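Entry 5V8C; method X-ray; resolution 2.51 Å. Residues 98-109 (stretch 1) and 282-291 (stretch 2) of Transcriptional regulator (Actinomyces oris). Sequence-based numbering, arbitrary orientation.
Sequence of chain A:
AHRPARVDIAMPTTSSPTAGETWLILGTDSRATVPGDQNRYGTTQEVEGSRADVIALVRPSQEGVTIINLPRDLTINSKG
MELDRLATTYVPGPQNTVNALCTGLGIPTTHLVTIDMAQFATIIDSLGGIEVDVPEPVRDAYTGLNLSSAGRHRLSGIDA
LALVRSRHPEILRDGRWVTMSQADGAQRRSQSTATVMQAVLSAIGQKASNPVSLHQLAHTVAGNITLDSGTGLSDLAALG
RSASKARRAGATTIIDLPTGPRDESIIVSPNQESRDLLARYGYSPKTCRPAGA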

ATOM      1  N   VAL A  98       8.322  10.632   0.308  1.00 78.28           N
ATOM      2  CA  VAL A  98       7.434  11.670  -0.222  1.00 79.49           C
ATOM      3  C   VAL A  98       8.167  12.450  -1.345  1.00 89.32           C
ATOM      4  O   VAL A  98       7.613  12.640  -2.432  1.00 91.11           O
ATOM      5  CB  VAL A  98       6.905  12.589   0.921  1.00 83.60           C
ATOM      6  CG1 VAL A  98       6.416  13.929   0.395  1.00 84.81           C
ATOM      7  CG2 VAL A  98       5.798  11.900   1.715  1.00 81.12           C
ATOM      8  N   ASN A  99       9.436  12.819  -1.103  1.00 86.98           N
ATOM      9  CA  ASN A  99      10.253  13.533  -2.069  1.00 89.21           C
ATOM     10  C   ASN A  99      10.625  12.676  -3.279  1.00 93.01           C
ATOM     11  O   ASN A  99      10.507  13.153  -4.405  1.00 93.12           O
ATOM     12  CB  ASN A  99      11.490  14.121  -1.394  1.00 93.29           C
ATOM     13  CG  ASN A  99      11.192  15.263  -0.443  1.00103.38           C
ATOM     14  OD1 ASN A  99      10.070  15.767  -0.350  1.00 98.12           O
ATOM     15  ND2 ASN A  99      12.198  15.691   0.297  1.00 91.99           N
ATOM     16  N   ALA A 100      11.029  11.408  -3.055  1.00 89.14           N
ATOM     17  CA  ALA A 100      11.395  10.465  -4.115  1.00 88.61           C
ATOM     18  C   ALA A 100      10.253  10.227  -5.108  1.00 92.13           C
ATOM     19  O   ALA A 100      10.470  10.338  -6.312  1.00 92.38           O
ATOM     20  CB  ALA A 100      11.858   9.145  -3.516  1.00 87.66           C
ATOM     21  N   LEU A 101       9.031   9.958  -4.607  1.00 88.70           N
ATOM     22  CA  LEU A 101       7.848   9.742  -5.447  1.00 88.35           C
ATOM     23  C   LEU A 101       7.552  10.921  -6.373  1.00 97.76           C
ATOM     24  O   LEU A 101       7.154  10.723  -7.525  1.00 97.33           O
ATOM     25  CB  LEU A 101       6.629   9.400  -4.592  1.00 85.86           C
ATOM     26  CG  LEU A 101       6.643   7.998  -4.006  1.00 88.53           C
ATOM     27  CD1 LEU A 101       5.436   7.766  -3.168  1.00 86.25           C
ATOM     28  CD2 LEU A 101       6.750   6.933  -5.104  1.00 89.45           C
ATOM     29  N   CYS A 102       7.804  12.141  -5.882  1.00 97.98           N
ATOM     30  CA  CYS A 102       7.656  13.370  -6.647  1.00100.66           C
ATOM     31  C   CYS A 102       8.718  13.484  -7.761  1.00103.74           C
ATOM     32  O   CYS A 102       8.367  13.600  -8.935  1.00104.10           O
ATOM     33  CB  CYS A 102       7.696  14.573  -5.713  1.00103.50           C
ATOM     34  SG  CYS A 102       7.662  16.169  -6.566  1.00111.43           S
ATOM     35  N   THR A 103      10.005  13.467  -7.398  1.00 99.66           N
ATOM     36  CA  THR A 103      11.075  13.626  -8.382  1.00102.04           C
ATOM     37  C   THR A 103      11.211  12.426  -9.342  1.00106.54           C
ATOM     38  O   THR A 103      11.775  12.580 -10.425  1.00109.51           O
ATOM     39  CB  THR A 103      12.422  13.975  -7.715  1.00109.58           C
ATOM     40  OG1 THR A 103      13.025  12.796  -7.201  1.00112.78           O
ATOM     41  CG2 THR A 103      12.298  15.006  -6.621  1.00104.71           C
ATOM     42  N   GLY A 104      10.709  11.261  -8.937  1.00 99.73           N
ATOM     43  CA  GLY A 104      10.821  10.030  -9.709  1.00 98.19           C
ATOM     44  C   GLY A 104       9.588   9.601 -10.478  1.00100.63           C
ATOM     45  O   GLY A 104       9.706   9.018 -11.557  1.00101.46           O
ATOM     46  N   LEU A 105       8.400   9.826  -9.921  1.00 95.25           N
ATOM     47  CA  LEU A 105       7.180   9.409 -10.604  1.00 94.50           C
ATOM     48  C   LEU A 105       6.232  10.556 -10.878  1.00101.19           C
ATOM     49  O   LEU A 105       5.311  10.405 -11.680  1.00101.39           O
ATOM     50  CB  LEU A 105       6.467   8.286  -9.831  1.00 91.71           C
ATOM     51  CG  LEU A 105       7.184   6.937  -9.793  1.00 95.34           C
ATOM     52  CD1 LEU A 105       6.433   5.952  -8.927  1.00 92.67           C
ATOM     53  CD2 LEU A 105       7.412   6.377 -11.201  1.00 99.32           C
ATOM     54  N   GLY A 106       6.479  11.691 -10.227  1.00 99.28           N
ATOM     55  CA  GLY A 106       5.663  12.889 -10.348  1.00 99.56           C
ATOM     56  C   GLY A 106       4.400  12.831  -9.524  1.00100.99           C
ATOM     57  O   GLY A 106       3.403  13.461  -9.885  1.00101.66           O
ATOM     58  N   ILE A 107       4.414  12.066  -8.417  1.00 93.86           N
ATOM     59  CA  ILE A 107       3.224  11.984  -7.589  1.00 90.66           C
ATOM     60  C   ILE A 107       3.334  12.987  -6.414  1.00 92.73           C
ATOM     61  O   ILE A 107       4.131  12.791  -5.490  1.00 91.40           O
ATOM     62  CB  ILE A 107       2.773  10.528  -7.187  1.00 91.09           C
ATOM     63  CG1 ILE A 107       3.132  10.147  -5.739  1.00 90.81           C
ATOM     64  CG2 ILE A 107       3.238   9.450  -8.168  1.00 89.43           C
ATOM     65  CD1 ILE A 107       1.967  10.336  -4.786  1.00 97.80           C
ATOM     66  N   PRO A 108       2.554  14.094  -6.462  1.00 89.22           N
ATOM     67  CA  PRO A 108       2.586  15.065  -5.359  1.00 89.39           C
ATOM     68  C   PRO A 108       1.646  14.640  -4.225  1.00 90.50           C
ATOM     69  O   PRO A 108       0.422  14.730  -4.347  1.00 89.82           O
ATOM     70  CB  PRO A 108       2.160  16.388  -6.030  1.00 92.89           C
ATOM     71  CG  PRO A 108       1.661  16.009  -7.420  1.00 97.21           C
ATOM     72  CD  PRO A 108       1.578  14.508  -7.485  1.00 90.79           C
ATOM     73  N   THR A 109       2.232  14.160  -3.126  1.00 84.78           N
ATOM     74  CA  THR A 109       1.507  13.693  -1.952  1.00 82.23           C
ATOM     75  C   THR A 109       0.805  14.849  -1.214  1.00 88.16           C
ATOM     76  O   THR A 109       1.438  15.827  -0.825  1.00 88.50           O
ATOM     77  CB  THR A 109       2.446  12.864  -1.072  1.00 82.63           C
ATOM     78  OG1 THR A 109       2.859  11.726  -1.821  1.00 87.03           O
ATOM     79  CG2 THR A 109       1.802  12.403   0.220  1.00 77.65           C
ATOM     80  N   GLY A 282      -2.752  12.474 -13.749  1.00103.12           N
ATOM     81  CA  GLY A 282      -2.049  13.755 -13.686  1.00104.90           C
ATOM     82  C   GLY A 282      -0.686  13.783 -13.020  1.00107.52           C
ATOM     83  O   GLY A 282      -0.232  14.852 -12.599  1.00107.17           O
ATOM     84  N   TYR A 283      -0.008  12.625 -12.941  1.00103.37           N
ATOM     85  CA  TYR A 283       1.319  12.543 -12.337  1.00104.14           C
ATOM     86  C   TYR A 283       2.401  12.547 -13.404  1.00111.48           C
ATOM     87  O   TYR A 283       2.362  11.723 -14.321  1.00112.68           O
ATOM     88  CB  TYR A 283       1.469  11.277 -11.475  1.00103.44           C
ATOM     89  CG  TYR A 283       0.397  11.072 -10.427  1.00104.17           C
ATOM     90  CD1 TYR A 283       0.044  12.096  -9.551  1.00106.55           C
ATOM     91  CD2 TYR A 283      -0.193   9.829 -10.242  1.00102.96           C
ATOM     92  CE1 TYR A 283      -0.904  11.898  -8.550  1.00105.99           C
ATOM     93  CE2 TYR A 283      -1.138   9.617  -9.243  1.00102.54           C
ATOM     94  CZ  TYR A 283      -1.491  10.654  -8.396  1.00110.23           C
ATOM     95  OH  TYR A 283      -2.434  10.445  -7.418  1.00106.15           O
ATOM     96  N   SER A 284       3.376  13.461 -13.278  1.00108.56           N
ATOM     97  CA  SER A 284       4.511  13.565 -14.191  1.00110.50           C
ATOM     98  C   SER A 284       5.692  14.198 -13.447  1.00115.55           C
ATOM     99  O   SER A 284       5.491  15.210 -12.767  1.00116.41           O
ATOM    100  CB  SER A 284       4.142  14.392 -15.419  1.00116.28           C
ATOM    101  OG  SER A 284       5.193  14.396 -16.371  1.00125.15           O
ATOM    102  N   PRO A 285       6.917  13.610 -13.510  1.00110.73           N
ATOM    103  CA  PRO A 285       8.052  14.200 -12.776  1.00111.52           C
ATOM    104  C   PRO A 285       8.322  15.668 -13.100  1.00119.72           C
ATOM    105  O   PRO A 285       8.598  16.446 -12.187  1.00119.92           O
ATOM    106  CB  PRO A 285       9.238  13.294 -13.144  1.00112.85           C
ATOM    107  CG  PRO A 285       8.811  12.562 -14.356  1.00116.93           C
ATOM    108  CD  PRO A 285       7.329  12.404 -14.252  1.00110.93           C
ATOM    109  N   LYS A 286       8.179  16.054 -14.386  1.00119.09           N
ATOM    110  CA  LYS A 286       8.403  17.417 -14.881  1.00122.28           C
ATOM    111  C   LYS A 286       7.548  18.474 -14.187  1.00124.64           C
ATOM    112  O   LYS A 286       7.985  19.616 -14.069  1.00126.58           O
ATOM    113  CB  LYS A 286       8.184  17.485 -16.401  1.00127.21           C
ATOM    114  N   THR A 287       6.353  18.095 -13.710  1.00118.27           N
ATOM    115  CA  THR A 287       5.417  19.027 -13.081  1.00117.79           C
ATOM    116  C   THR A 287       5.360  18.921 -11.535  1.00119.59           C
ATOM    117  O   THR A 287       4.516  19.570 -10.915  1.00119.79           O
ATOM    118  CB  THR A 287       4.021  18.881 -13.723  1.00122.42           C
ATOM    119  OG1 THR A 287       3.505  17.575 -13.458  1.00116.46           O
ATOM    120  CG2 THR A 287       4.031  19.152 -15.228  1.00121.21           C
ATOM    121  N   CYS A 288       6.270  18.155 -10.911  1.00113.82           N
ATOM    122  CA  CYS A 288       6.278  17.992  -9.455  1.00111.46           C
ATOM    123  C   CYS A 288       7.573  18.525  -8.826  1.00115.56           C
ATOM    124  O   CYS A 288       8.642  18.350  -9.400  1.00115.97           O
ATOM    125  CB  CYS A 288       6.023  16.533  -9.079  1.00108.75           C
ATOM    126  SG  CYS A 288       5.766  16.249  -7.307  1.00110.32           S
ATOM    127  N   ARG A 289       7.483  19.148  -7.634  1.00112.54           N
ATOM    128  CA  ARG A 289       8.651  19.717  -6.945  1.00113.98           C
ATOM    129  C   ARG A 289       8.589  19.572  -5.407  1.00115.35           C
ATOM    130  O   ARG A 289       7.651  20.067  -4.777  1.00112.95           O
ATOM    131  CB  ARG A 289       8.846  21.189  -7.349  1.00116.69           C
ATOM    132  CG  ARG A 289      10.064  21.879  -6.741  1.00129.08           C
ATOM    133  CD  ARG A 289       9.856  23.382  -6.748  1.00138.52           C
ATOM    134  NE  ARG A 289      11.006  24.133  -6.240  1.00145.29           N
ATOM    135  CZ  ARG A 289      11.151  24.521  -4.978  1.00156.19           C
ATOM    136  NH1 ARG A 289      12.213  25.224  -4.611  1.00148.30           N
ATOM    137  NH2 ARG A 289      10.236  24.203  -4.070  1.00136.21           N
ATOM    138  N   PRO A 290       9.613  18.949  -4.778  1.00111.57           N
ATOM    139  CA  PRO A 290       9.622  18.862  -3.307  1.00109.82           C
ATOM    140  C   PRO A 290      10.141  20.148  -2.639  1.00114.98           C
ATOM    141  O   PRO A 290      10.637  21.029  -3.336  1.00117.84           O
ATOM    142  CB  PRO A 290      10.536  17.663  -3.039  1.00110.36           C
ATOM    143  CG  PRO A 290      11.461  17.608  -4.209  1.00116.65           C
ATOM    144  CD  PRO A 290      10.807  18.304  -5.372  1.00113.64           C
ATOM    145  N   ALA A 291      10.013  20.254  -1.292  1.00109.89           N
ATOM    146  CA  ALA A 291      10.478  21.368  -0.449  1.00144.47           C
ATOM    147  C   ALA A 291      10.057  22.766  -0.936  1.00187.43           C
ATOM    148  O   ALA A 291      10.244  23.766  -0.234  1.00146.99           O
ATOM    149  CB  ALA A 291      11.991  21.301  -0.263  1.00147.46           C
TER

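A disulfide bond joins the two stretches covalently: C102 SG and C288 SG lie 2.0 Å apart, tying residues that are nearly two hundred positions apart in the chain. Its torsion about the sulfur-sulfur bond, chi3, is -125°, well beyond the magnitude near 90° that a relaxed disulfide prefers, so the bridge is somewhat twisted. Both cysteines point their CA-to-CB bonds toward the other stretch and both adopt the t rotamer, which brings the two sulfurs together between the backbones. C102 sits on a helix that has begun before this stretch, and C288 opens a short strand; no other residue type could make this covalent link.

The sulfurs also have apolar company. P108 CB packs 3.8 Å from C288 SG, and P290 CD lies 4.0 Å from C102 SG, so proline rings from each stretch help cover the bridge. Such rings suit the place because they offer compact hydrocarbon surface with no side-chain polar group to satisfy.

Further along the chain from C102, the backbones approach most closely at G106, whose CA is only 3.6 Å from the CA of P285. G106 is the first residue after the helix to leave helical geometry, and its positive phi (79°) by itself favours glycine. Packing makes a second demand: an ideal CB would point toward the other stretch and fall 2.0 Å from S284 C and 2.4 Å from P285 N, both clashes. Without a side chain, G106 CA can instead rest 3.4 Å from S284 O in a CA-H...O contact. The carbonyl of G106 faces the same segment. S284 N donates a weak hydrogen bond to G106 O (3.4 Å, with an angle of 126° at the hydrogen), and Y283 CA approaches G106 O at 3.3 Å in another CA-H...O contact. These polar contacts are modest, and they supplement the covalent bond and the packing.

Y283 supplies a broad apolar surface. Its CA-to-CB bond points toward the first stretch, and the m rotamer sets the ring beside I107 and P108. I107 CB lies over one face, 4.0 Å from the ring centroid and 13° off the ring normal, a CH-pi arrangement in which a branched aliphatic carbon meets the aromatic cloud. P108 CD comes within 3.5 Å of Y283 CD1. All three residues are buried, as befits their largely hydrophobic side chains.

At the other end of the contact, P290 points toward the helix and packs against two polar residues. T103 CG2 meets P290 CG at 3.6 Å, so the threonine offers its methyl group to the proline while its hydroxyl is hydrogen-bonded elsewhere in the structure. N99 OD1 approaches P290 CB at 3.3 Å; that oxygen, too, has its hydrogen bond elsewhere. Altogether 586 Å² is buried, counting both sides, in an interface where one covalent bridge is flanked by close backbone packing and apolar side chains.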